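Local coordinates for protein prophenoloxidase b (Marsupenaeus japonicus, PDB 3WKY) that probably oxidises phenols at a type 3 dinuclear copper centre, as a prophenoloxidase of crustacean haemolymph, at residues L480-F485 and N577-R582; V430-W435 and L445-F450; N162-V167 and D468-V473. All blocks are in the same frame, centred on the assembly; numbering follows the deposited sequence.

How the contacts relate
Contacts 1 and 2 are neighbours, their centres 8 Å apart, and lie within the Ig-like domain. Strands 472-481 and 445-456 run side by side in one sheet, and Glu481 N of contact 1 lies 2.8 Å from Phe449 O of contact 2, a probable hydrogen bond. Contact 3 lies near the start of strand 472-481, whose end enters contact 1; the two centres are 34 Å apart and their nearest atoms about 17 Å. Between contacts 2 and 3 the centres are 38 Å apart. None holds a residue of the dicopper pocket, but contact 1 touches helix 218-239, which carries His226 of that pocket. Contacts 1 and 3 both touch N-linked sugars.

Contact 1: L480-F485 and N577-R582; sequences LEHPDF and NLQVPR. With NAG (2-acetamido-2-deoxy-beta-D-glucopyranose), chain F.
His482, just after strand 472-481, lays its imidazole against segment 577-582, with Val580 CG2 over one face. From the root outward, CB packs against Val580 CG2, and chi1 of 68° sets CG between the backbone N and the carbonyl carbon, 3.7 Å from the same methyl. This CH-pi contact is set toward the rim, with Val580 CG2 3.8 Å from the ring centroid. ND1 donates to Pro483 O at 2.7 Å, reaching it from above the carbonyl plane. CD2 has Asn577 O at the ring edge. NE2 lies 3.3 Å from Gln579 OE1, which comes in obliquely; the nitrogen of that amide is hydrogen-bonded to Ser549 O. An alanine here would probably leave a gap under Val580 and deprive Pro483 O of the imidazole donor.

Val580 CG2 also reaches Phe485 CE1 at 3.6 Å, so one methyl touches both rings. At the strand end, Asn577 ND2 donates to Leu480 O at 2.8 Å (N-H...O 161°), the acceptor lying in the amide plane; ND2 also bonds to Asp192. Leu480 CB meets Leu578 CD2 at 3.9 Å. The carboxylate of Glu481 passes over Asn577 CB and is held by salt bridges to Lys453 and Arg576. Further on, Asp484 OD2 accepts a hydrogen bond from N2 of the sugar of chain F, at 2.8 Å. A long loop of the hemocyanin-type Ig-like domain thus packs on the short link 482-484 that carries the chain from strand 472-481 of the mixed sheet to strand 485-493 of the three-stranded one.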
loop_
_atom_site.group_PDB
_atom_site.type_symbol
_atom_site.label_atom_id
_atom_site.label_comp_id
_atom_site.label_asym_id
_atom_site.label_seq_id
_atom_site.Cartn_x
_atom_site.Cartn_y
_atom_site.Cartn_z
ATOM N N LEU A 480 4.144 -7.263 43.170
ATOM C CA LEU A 480 4.727 -8.600 43.153
ATOM C C LEU A 480 5.731 -8.644 44.300
ATOM O O LEU A 480 6.358 -7.627 44.611
ATOM C CB LEU A 480 5.444 -8.867 41.829
ATOM C CG LEU A 480 5.833 -10.328 41.653
ATOM C CD1 LEU A 480 4.566 -11.121 41.401
ATOM C CD2 LEU A 480 6.864 -10.540 40.547
ATOM N N GLU A 481 5.882 -9.813 44.925
ATOM C CA GLU A 481 6.802 -9.967 46.041
ATOM C C GLU A 481 7.288 -11.406 46.073
ATOM O O GLU A 481 6.762 -12.250 45.347
ATOM C CB GLU A 481 6.106 -9.617 47.366
ATOM C CG GLU A 481 6.440 -8.231 47.917
ATOM C CD GLU A 481 7.871 -8.129 48.431
ATOM O OE1 GLU A 481 8.637 -9.123 48.332
ATOM O OE2 GLU A 481 8.234 -7.046 48.945
ATOM N N HIS A 482 8.285 -11.688 46.910
ATOM C CA HIS A 482 8.822 -13.038 47.027
ATOM C C HIS A 482 9.368 -13.211 48.442
ATOM O O HIS A 482 9.779 -12.235 49.059
ATOM C CB HIS A 482 9.969 -13.227 46.029
ATOM C CG HIS A 482 11.185 -12.420 46.357
ATOM N ND1 HIS A 482 12.206 -12.899 47.156
ATOM C CD2 HIS A 482 11.539 -11.155 46.022
ATOM C CE1 HIS A 482 13.138 -11.973 47.282
ATOM N NE2 HIS A 482 12.756 -10.901 46.604
ATOM N N PRO A 483 9.369 -14.452 48.959
ATOM C CA PRO A 483 10.036 -14.754 50.240
ATOM C C PRO A 483 11.549 -14.616 50.127
ATOM O O PRO A 483 12.083 -14.824 49.030
ATOM C CB PRO A 483 9.695 -16.234 50.474
ATOM C CG PRO A 483 8.474 -16.492 49.659
ATOM C CD PRO A 483 8.594 -15.595 48.445
ATOM N N ASP A 484 12.238 -14.288 51.223
ATOM C CA ASP A 484 13.700 -14.358 51.230
ATOM C C ASP A 484 14.163 -15.761 50.848
ATOM O O ASP A 484 13.461 -16.745 51.090
ATOM C CB ASP A 484 14.280 -14.034 52.616
ATOM C CG ASP A 484 14.082 -12.586 53.027
ATOM O OD1 ASP A 484 13.846 -11.726 52.151
ATOM O OD2 ASP A 484 14.182 -12.309 54.244
ATOM N N PHE A 485 15.346 -15.851 50.250
ATOM C CA PHE A 485 15.972 -17.140 50.015
ATOM C C PHE A 485 17.472 -17.028 50.214
ATOM O O PHE A 485 18.030 -15.927 50.226
ATOM C CB PHE A 485 15.658 -17.687 48.610
ATOM C CG PHE A 485 16.166 -16.826 47.482
ATOM C CD1 PHE A 485 15.401 -15.772 47.001
ATOM C CD2 PHE A 485 17.388 -17.096 46.874
ATOM C CE1 PHE A 485 15.858 -14.977 45.959
ATOM C CE2 PHE A 485 17.852 -16.310 45.829
ATOM C CZ PHE A 485 17.082 -15.246 45.369
ATOM N N ASN A 577 11.499 -6.380 45.688
ATOM C CA ASN A 577 10.258 -7.108 45.433
ATOM C C ASN A 577 10.189 -7.720 44.031
ATOM O O ASN A 577 9.387 -8.636 43.787
ATOM C CB ASN A 577 9.027 -6.242 45.723
ATOM C CG ASN A 577 8.818 -5.146 44.683
ATOM O OD1 ASN A 577 9.566 -4.176 44.640
ATOM N ND2 ASN A 577 7.791 -5.300 43.849
ATOM N N LEU A 578 11.040 -7.234 43.124
ATOM C CA LEU A 578 11.124 -7.806 41.766
ATOM C C LEU A 578 12.412 -8.587 41.558
ATOM O O LEU A 578 12.842 -8.822 40.429
ATOM C CB LEU A 578 10.989 -6.712 40.686
ATOM C CG LEU A 578 9.729 -5.849 40.749
ATOM C CD1 LEU A 578 9.735 -4.824 39.595
ATOM C CD2 LEU A 578 8.446 -6.695 40.702
ATOM N N GLN A 579 13.034 -9.009 42.655
ATOM C CA GLN A 579 14.295 -9.725 42.564
ATOM C C GLN A 579 14.141 -11.107 41.923
ATOM O O GLN A 579 15.080 -11.628 41.319
ATOM C CB GLN A 579 14.885 -9.861 43.968
ATOM C CG GLN A 579 16.206 -10.563 44.053
ATOM C CD GLN A 579 16.754 -10.450 45.462
ATOM O OE1 GLN A 579 15.992 -10.187 46.401
ATOM N NE2 GLN A 579 18.070 -10.615 45.618
ATOM N N VAL A 580 12.959 -11.699 42.062
ATOM C CA VAL A 580 12.692 -13.030 41.529
ATOM C C VAL A 580 11.670 -12.882 40.404
ATOM O O VAL A 580 10.627 -12.259 40.603
ATOM C CB VAL A 580 12.139 -13.951 42.648
ATOM C CG1 VAL A 580 11.716 -15.331 42.096
ATOM C CG2 VAL A 580 13.195 -14.110 43.769
ATOM N N PRO A 581 11.966 -13.438 39.216
ATOM C CA PRO A 581 10.946 -13.428 38.148
ATOM C C PRO A 581 9.656 -14.103 38.631
ATOM O O PRO A 581 9.719 -14.989 39.479
ATOM C CB PRO A 581 11.598 -14.256 37.035
ATOM C CG PRO A 581 13.081 -14.045 37.236
ATOM C CD PRO A 581 13.250 -14.002 38.757
ATOM N N ARG A 582 8.510 -13.683 38.103
ATOM C CA ARG A 582 7.206 -14.182 38.558
ATOM C C ARG A 582 7.108 -15.703 38.583
ATOM O O ARG A 582 6.642 -16.291 39.569
ATOM C CB ARG A 582 6.086 -13.624 37.670
ATOM C CG ARG A 582 4.668 -14.067 38.043
ATOM C CD ARG A 582 3.718 -13.760 36.875
ATOM N NE ARG A 582 2.304 -14.058 37.120
ATOM C CZ ARG A 582 1.719 -15.237 36.894
ATOM N NH1 ARG A 582 2.421 -16.273 36.448
ATOM N NH2 ARG A 582 0.419 -15.388 37.131
HETATM C C1 NAG F . 15.067 -8.792 53.646
HETATM C C2 NAG F . 14.915 -9.058 55.146
HETATM C C3 NAG F . 13.436 -9.106 55.507
HETATM C C4 NAG F . 12.773 -7.798 55.102
HETATM C C5 NAG F . 13.090 -7.431 53.655
HETATM C C6 NAG F . 12.657 -5.996 53.376
HETATM C C7 NAG F . 16.567 -10.224 56.494
HETATM C C8 NAG F . 16.835 -11.492 57.251
HETATM N N2 NAG F . 15.607 -10.268 55.568
HETATM O O3 NAG F . 13.273 -9.299 56.892
HETATM O O4 NAG F . 11.374 -7.903 55.261
HETATM O O5 NAG F . 14.474 -7.534 53.371
HETATM O O6 NAG F . 13.643 -5.124 53.883
HETATM O O7 NAG F . 17.218 -9.206 56.737
#

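Contact 2: V430-W435 and L445-F450; sequences VQEEHW and LLHTFF
Glu432 reaches across to His447 with both carboxylate oxygens. OE1 takes the ring N-H of His447 ND1 at 2.8 Å on its syn lone pair, in the plane of the imidazole and nearly straight at 168°. OE2 accepts the backbone N-H of the same residue, His447 N, also at 2.8 Å but more bent, and somewhat out of the carboxylate plane. Glu432 CG is anti to its backbone N and the chain runs extended beyond it, carrying the carboxylate over to the other strand.

OE1 has further partners. Trp435 NE1 donates to it at 3.0 Å from above the carboxylate plane, and Ser441 OG, from the loop linking the strands, is hydrogen-bonded to it as well. So many partners around a buried carboxylate would probably favour its charged form. The backbone is served too: water 1 accepts from Glu432 N at 2.8 Å and donates to Leu445 O at 2.6 Å.

These strands belong to the two sheets of the Ig-like domain, 424-432 to the three-stranded one and 445-456 to the mixed one. The axes of the short segments approach to 6.4 Å at 40°; too far apart for direct pairing, the strands come close where the two sheets approach each other, bridged by the water and the Glu432 carboxylate. Val430 CG1 meets Leu446 CD2 at 3.9 Å in the apolar layer, with Val660 and Phe485 close by.

Farther along, the Phe449 and Trp435 side chains run past each other in opposite directions: Phe449 CE2 sits over one indole face, nearest CZ3 at 3.8 Å, with the ring planes oblique at 46°. On the Gln431 side chain, NE2 donates to Glu432 O within its own segment and bonds to Ser441 O.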
loop_
_atom_site.group_PDB
_atom_site.type_symbol
_atom_site.label_atom_id
_atom_site.label_comp_id
_atom_site.label_asym_id
_atom_site.label_seq_id
_atom_site.Cartn_x
_atom_site.Cartn_y
_atom_site.Cartn_z
ATOM N N VAL A 430 19.906 -24.083 46.552
ATOM C CA VAL A 430 19.140 -22.882 46.813
ATOM C C VAL A 430 18.001 -23.255 47.754
ATOM O O VAL A 430 17.352 -24.292 47.569
ATOM C CB VAL A 430 18.593 -22.294 45.487
ATOM C CG1 VAL A 430 17.609 -21.170 45.751
ATOM C CG2 VAL A 430 19.746 -21.800 44.623
ATOM N N GLN A 431 17.762 -22.427 48.766
ATOM C CA GLN A 431 16.726 -22.740 49.746
ATOM C C GLN A 431 15.927 -21.520 50.175
ATOM O O GLN A 431 16.465 -20.558 50.744
ATOM C CB GLN A 431 17.319 -23.445 50.978
ATOM C CG GLN A 431 16.288 -23.732 52.077
ATOM C CD GLN A 431 15.225 -24.726 51.646
ATOM O OE1 GLN A 431 15.538 -25.816 51.160
ATOM N NE2 GLN A 431 13.958 -24.353 51.812
ATOM N N GLU A 432 14.632 -21.577 49.916
ATOM C CA GLU A 432 13.733 -20.518 50.318
ATOM C C GLU A 432 13.624 -20.526 51.833
ATOM O O GLU A 432 13.538 -21.586 52.455
ATOM C CB GLU A 432 12.361 -20.744 49.697
ATOM C CG GLU A 432 11.413 -19.582 49.864
ATOM C CD GLU A 432 10.205 -19.698 48.963
ATOM O OE1 GLU A 432 9.366 -20.597 49.199
ATOM O OE2 GLU A 432 10.101 -18.875 48.023
ATOM N N GLU A 433 13.641 -19.337 52.419
ATOM C CA GLU A 433 13.539 -19.190 53.866
ATOM C C GLU A 433 12.097 -19.394 54.327
ATOM O O GLU A 433 11.168 -19.389 53.516
ATOM C CB GLU A 433 14.035 -17.804 54.294
ATOM C CG GLU A 433 15.105 -17.816 55.391
ATOM C CD GLU A 433 16.415 -18.451 54.947
ATOM O OE1 GLU A 433 17.371 -17.710 54.629
ATOM O OE2 GLU A 433 16.498 -19.695 54.921
ATOM N N HIS A 434 11.910 -19.584 55.630
ATOM C CA HIS A 434 10.572 -19.710 56.205
ATOM C C HIS A 434 9.766 -18.445 55.960
ATOM O O HIS A 434 10.250 -17.342 56.208
ATOM C CB HIS A 434 10.651 -19.968 57.715
ATOM C CG HIS A 434 9.339 -19.805 58.422
ATOM N ND1 HIS A 434 8.924 -18.601 58.952
ATOM C CD2 HIS A 434 8.349 -20.690 58.679
ATOM C CE1 HIS A 434 7.733 -18.752 59.503
ATOM N NE2 HIS A 434 7.362 -20.012 59.355
ATOM N N TRP A 435 8.539 -18.599 55.476
ATOM C CA TRP A 435 7.688 -17.441 55.236
ATOM C C TRP A 435 6.233 -17.675 55.632
ATOM O O TRP A 435 5.467 -16.724 55.798
ATOM C CB TRP A 435 7.794 -16.957 53.780
ATOM C CG TRP A 435 7.376 -17.967 52.748
ATOM C CD1 TRP A 435 8.174 -18.879 52.120
ATOM C CD2 TRP A 435 6.063 -18.139 52.205
ATOM N NE1 TRP A 435 7.434 -19.613 51.223
ATOM C CE2 TRP A 435 6.135 -19.179 51.259
ATOM C CE3 TRP A 435 4.831 -17.512 52.427
ATOM C CZ2 TRP A 435 5.020 -19.614 50.542
ATOM C CZ3 TRP A 435 3.728 -17.947 51.720
ATOM C CH2 TRP A 435 3.829 -18.986 50.788
ATOM N N LEU A 445 13.446 -24.421 45.025
ATOM C CA LEU A 445 12.144 -23.890 44.640
ATOM C C LEU A 445 11.951 -22.500 45.225
ATOM O O LEU A 445 12.123 -22.291 46.435
ATOM C CB LEU A 445 11.017 -24.819 45.110
ATOM C CG LEU A 445 9.572 -24.355 44.883
ATOM C CD1 LEU A 445 9.242 -24.249 43.394
ATOM C CD2 LEU A 445 8.574 -25.278 45.581
ATOM N N LEU A 446 11.611 -21.539 44.366
ATOM C CA LEU A 446 11.349 -20.171 44.810
ATOM C C LEU A 446 9.905 -19.811 44.494
ATOM O O LEU A 446 9.325 -20.332 43.533
ATOM C CB LEU A 446 12.292 -19.184 44.115
ATOM C CG LEU A 446 13.793 -19.399 44.334
ATOM C CD1 LEU A 446 14.596 -18.313 43.627
ATOM C CD2 LEU A 446 14.120 -19.416 45.821
ATOM N N HIS A 447 9.313 -18.933 45.301
ATOM C CA HIS A 447 7.933 -18.532 45.053
ATOM C C HIS A 447 7.794 -17.034 44.847
ATOM O O HIS A 447 8.644 -16.249 45.255
ATOM C CB HIS A 447 7.007 -18.951 46.200
ATOM C CG HIS A 447 6.789 -20.425 46.301
ATOM N ND1 HIS A 447 7.497 -21.221 47.174
ATOM C CD2 HIS A 447 5.943 -21.252 45.637
ATOM C CE1 HIS A 447 7.095 -22.476 47.046
ATOM N NE2 HIS A 447 6.154 -22.520 46.122
ATOM N N THR A 448 6.711 -16.654 44.185
ATOM C CA THR A 448 6.344 -15.244 44.090
ATOM C C THR A 448 4.857 -15.139 44.323
ATOM O O THR A 448 4.117 -16.117 44.178
ATOM C CB THR A 448 6.683 -14.574 42.729
ATOM O OG1 THR A 448 5.848 -15.113 41.699
ATOM C CG2 THR A 448 8.152 -14.749 42.366
ATOM N N PHE A 449 4.414 -13.961 44.756
ATOM C CA PHE A 449 2.985 -13.716 44.984
ATOM C C PHE A 449 2.718 -12.220 45.100
ATOM O O PHE A 449 3.660 -11.428 45.182
ATOM C CB PHE A 449 2.481 -14.452 46.239
ATOM C CG PHE A 449 3.465 -14.457 47.377
ATOM C CD1 PHE A 449 3.832 -13.276 48.008
ATOM C CD2 PHE A 449 4.016 -15.647 47.817
ATOM C CE1 PHE A 449 4.740 -13.280 49.053
ATOM C CE2 PHE A 449 4.925 -15.661 48.864
ATOM C CZ PHE A 449 5.284 -14.476 49.481
ATOM N N PHE A 450 1.451 -11.819 45.102
ATOM C CA PHE A 450 1.147 -10.397 45.254
ATOM C C PHE A 450 0.822 -10.039 46.701
ATOM O O PHE A 450 0.145 -10.794 47.397
ATOM C CB PHE A 450 0.026 -9.949 44.314
ATOM C CG PHE A 450 0.457 -9.852 42.878
ATOM C CD1 PHE A 450 1.033 -8.683 42.391
ATOM C CD2 PHE A 450 0.309 -10.935 42.019
ATOM C CE1 PHE A 450 1.444 -8.593 41.064
ATOM C CE2 PHE A 450 0.719 -10.855 40.691
ATOM C CZ PHE A 450 1.283 -9.685 40.213
HETATM O O HOH W 1 13.653 -23.518 48.209
#

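Contact 3: N162-V167 and D468-V473; sequences NQTEVV and DDNITV. With NAG (2-acetamido-2-deoxy-beta-D-glucopyranose), chain H; NAG (2-acetamido-2-deoxy-beta-D-glucopyranose), chain C; EDO (1,2-ethanediol), chain L.
Thr164 O takes the backbone N-H of Thr472 N at 2.9 Å and has a CA-H...O contact from Ile471 just before it, whose CA is 3.5 Å away. One step on, Thr472 O repeats the pattern, taking Val166 N at 3.0 Å almost in line with its carbonyl bond, beside a CA-H contact from Glu165. Glu165 pairs with Thr472 and Val166 with Val473 as parallel beta bridges, so the two strands advance in step.

Side chains follow the pleat. On one face, Val166 and Val473 lie side by side and point the same way; a chi1 of 64° places Val166 CG1, the branch that meets Val473 CG2 at 3.5 Å. Ile471 CD1 lies 3.7 Å from Thr164 O. On the other face, Glu165 OE1 is hydrogen-bonded to His474.

Asn470 carries an N-linked sugar, its ND2 bonded covalently to C1 of the sugar in chain H. Thr164 CG2 packs against that same amide, 3.3 Å from Asn470 ND2; the place of the Thr164 hydroxyl against the sugar is doubtful. N2 of the sugar in chain C donates to Thr472 OG1 at 3.1 Å, in the conformer described.

Strand 165-169 lies within the sequence of the copper-containing domain family and is one of the two outermost strands of the mixed sheet within this chain, added alongside strand 472-481 of the Ig-like domain. Helix 145-160 ends in a Schellman motif at Asn162, just before the strand, and its Leu154 and Ala151 pack against Val166 and Val473.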
loop_
_atom_site.group_PDB
_atom_site.type_symbol
_atom_site.label_atom_id
_atom_site.label_comp_id
_atom_site.label_asym_id
_atom_site.label_seq_id
_atom_site.Cartn_x
_atom_site.Cartn_y
_atom_site.Cartn_z
ATOM N N ASN A 162 -13.914 15.432 60.833
ATOM C CA ASN A 162 -12.854 15.350 61.839
ATOM C C ASN A 162 -12.070 14.039 61.835
ATOM O O ASN A 162 -11.721 13.507 62.890
ATOM C CB ASN A 162 -13.416 15.641 63.233
ATOM C CG ASN A 162 -13.841 17.087 63.395
ATOM O OD1 ASN A 162 -13.067 18.005 63.118
ATOM N ND2 ASN A 162 -15.079 17.300 63.832
ATOM N N GLN A 163 -11.799 13.534 60.637
ATOM C CA GLN A 163 -11.019 12.320 60.459
ATOM C C GLN A 163 -9.647 12.729 59.934
ATOM O O GLN A 163 -9.552 13.473 58.958
ATOM C CB GLN A 163 -11.731 11.405 59.466
ATOM C CG GLN A 163 -11.229 9.978 59.420
ATOM C CD GLN A 163 -12.066 9.123 58.485
ATOM O OE1 GLN A 163 -13.257 9.379 58.294
ATOM N NE2 GLN A 163 -11.445 8.113 57.884
ATOM N N THR A 164 -8.585 12.271 60.591
ATOM C CA THR A 164 -7.243 12.751 60.269
ATOM C C THR A 164 -6.480 11.841 59.304
ATOM O O THR A 164 -5.411 12.209 58.810
ATOM C CB THR A 164 -6.401 12.953 61.537
ATOM O OG1 THR A 164 -6.299 11.711 62.241
ATOM C CG2 THR A 164 -7.044 13.989 62.443
ATOM N N GLU A 165 -7.019 10.653 59.049
ATOM C CA GLU A 165 -6.386 9.720 58.122
ATOM C C GLU A 165 -7.382 9.158 57.123
ATOM O O GLU A 165 -8.533 8.873 57.463
ATOM C CB GLU A 165 -5.719 8.566 58.874
ATOM C CG GLU A 165 -4.564 8.973 59.766
ATOM C CD GLU A 165 -3.867 7.780 60.390
ATOM O OE1 GLU A 165 -3.186 7.033 59.654
ATOM O OE2 GLU A 165 -4.009 7.586 61.615
ATOM N N VAL A 166 -6.935 9.003 55.884
ATOM C CA VAL A 166 -7.721 8.302 54.882
ATOM C C VAL A 166 -6.791 7.374 54.101
ATOM O O VAL A 166 -5.595 7.642 53.975
ATOM C CB VAL A 166 -8.459 9.283 53.942
ATOM C CG1 VAL A 166 -7.472 10.099 53.136
ATOM C CG2 VAL A 166 -9.399 8.539 53.021
ATOM N N VAL A 167 -7.330 6.263 53.617
ATOM C CA VAL A 167 -6.566 5.350 52.780
ATOM C C VAL A 167 -7.327 5.165 51.481
ATOM O O VAL A 167 -8.541 4.951 51.494
ATOM C CB VAL A 167 -6.363 3.987 53.462
ATOM C CG1 VAL A 167 -5.574 3.048 52.558
ATOM C CG2 VAL A 167 -5.646 4.155 54.793
ATOM N N ASP A 468 -4.869 24.934 59.023
ATOM C CA ASP A 468 -4.859 24.198 60.280
ATOM C C ASP A 468 -5.395 22.773 60.183
ATOM O O ASP A 468 -5.409 22.049 61.177
ATOM C CB ASP A 468 -5.609 24.984 61.359
ATOM C CG ASP A 468 -4.885 26.258 61.754
ATOM O OD1 ASP A 468 -3.664 26.193 62.014
ATOM O OD2 ASP A 468 -5.534 27.326 61.795
ATOM N N ASP A 469 -5.826 22.369 58.990
ATOM C CA ASP A 469 -6.334 21.015 58.793
ATOM C C ASP A 469 -5.251 19.981 59.059
ATOM O O ASP A 469 -4.085 20.182 58.715
ATOM C CB ASP A 469 -6.870 20.829 57.375
ATOM C CG ASP A 469 -8.036 21.735 57.074
ATOM O OD1 ASP A 469 -8.697 22.188 58.033
ATOM O OD2 ASP A 469 -8.293 21.991 55.877
ATOM N N ASN A 470 -5.654 18.877 59.675
ATOM C CA ASN A 470 -4.759 17.777 59.985
ATOM C C ASN A 470 -5.224 16.562 59.191
ATOM O O ASN A 470 -6.163 15.865 59.592
ATOM C CB ASN A 470 -4.804 17.501 61.490
ATOM C CG ASN A 470 -3.945 16.327 61.909
ATOM O OD1 ASN A 470 -2.966 15.982 61.247
ATOM N ND2 ASN A 470 -4.313 15.709 63.033
ATOM N N ILE A 471 -4.586 16.322 58.048
ATOM C CA ILE A 471 -5.021 15.249 57.160
ATOM C C ILE A 471 -3.832 14.512 56.539
ATOM O O ILE A 471 -2.861 15.131 56.097
ATOM C CB ILE A 471 -5.980 15.784 56.064
ATOM C CG1 ILE A 471 -6.482 14.648 55.170
ATOM C CG2 ILE A 471 -5.308 16.867 55.236
ATOM C CD1 ILE A 471 -7.212 13.546 55.920
ATOM N N THR A 472 -3.904 13.185 56.563
ATOM C CA THR A 472 -2.894 12.330 55.943
ATOM C C THR A 472 -3.582 11.373 54.982
ATOM O O THR A 472 -4.570 10.730 55.345
ATOM C CB THR A 472 -2.126 11.502 56.995
ATOM O OG1 THR A 472 -1.323 12.372 57.802
ATOM C CG2 THR A 472 -1.219 10.468 56.320
ATOM N N VAL A 473 -3.060 11.275 53.763
ATOM C CA VAL A 473 -3.635 10.369 52.782
ATOM C C VAL A 473 -2.664 9.234 52.531
ATOM O O VAL A 473 -1.547 9.450 52.048
ATOM C CB VAL A 473 -3.960 11.086 51.460
ATOM C CG1 VAL A 473 -4.442 10.086 50.421
ATOM C CG2 VAL A 473 -5.017 12.160 51.692
HETATM C C1 NAG H . -3.286 14.848 63.562
HETATM C C2 NAG H . -2.692 15.187 64.939
HETATM C C3 NAG H . -1.989 14.035 65.675
HETATM C C4 NAG H . -2.527 12.660 65.306
HETATM C C5 NAG H . -2.652 12.598 63.792
HETATM C C6 NAG H . -2.957 11.199 63.266
HETATM C C7 NAG H . -1.997 17.517 65.126
HETATM C C8 NAG H . -0.873 18.502 64.989
HETATM N N2 NAG H . -1.731 16.263 64.767
HETATM O O3 NAG H . -2.124 14.224 67.066
HETATM O O4 NAG H . -1.651 11.656 65.771
HETATM O O5 NAG H . -3.676 13.495 63.436
HETATM O O6 NAG H . -4.347 11.025 63.117
HETATM O O7 NAG H . -3.096 17.876 65.546
HETATM C C1 NAG C . 2.364 11.632 56.646
HETATM C C2 NAG C . 2.462 11.688 58.174
HETATM C C3 NAG C . 2.472 13.128 58.651
HETATM C C4 NAG C . 3.588 13.926 57.986
HETATM C C5 NAG C . 3.753 13.661 56.485
HETATM C C6 NAG C . 5.229 13.848 56.139
HETATM C C7 NAG C . 1.439 9.886 59.499
HETATM C C8 NAG C . 0.141 9.255 59.910
HETATM N N2 NAG C . 1.338 11.011 58.792
HETATM O O3 NAG C . 2.639 13.139 60.054
HETATM O O4 NAG C . 3.321 15.301 58.170
HETATM O O5 NAG C . 3.426 12.349 56.054
HETATM O O6 NAG C . 5.455 15.067 55.476
HETATM O O7 NAG C . 2.512 9.370 59.806
HETATM C C1 EDO L . -0.039 17.205 53.204
HETATM O O1 EDO L . -1.267 16.475 53.415
HETATM C C2 EDO L . 0.682 17.565 54.502
HETATM O O2 EDO L . -0.026 18.620 55.164
#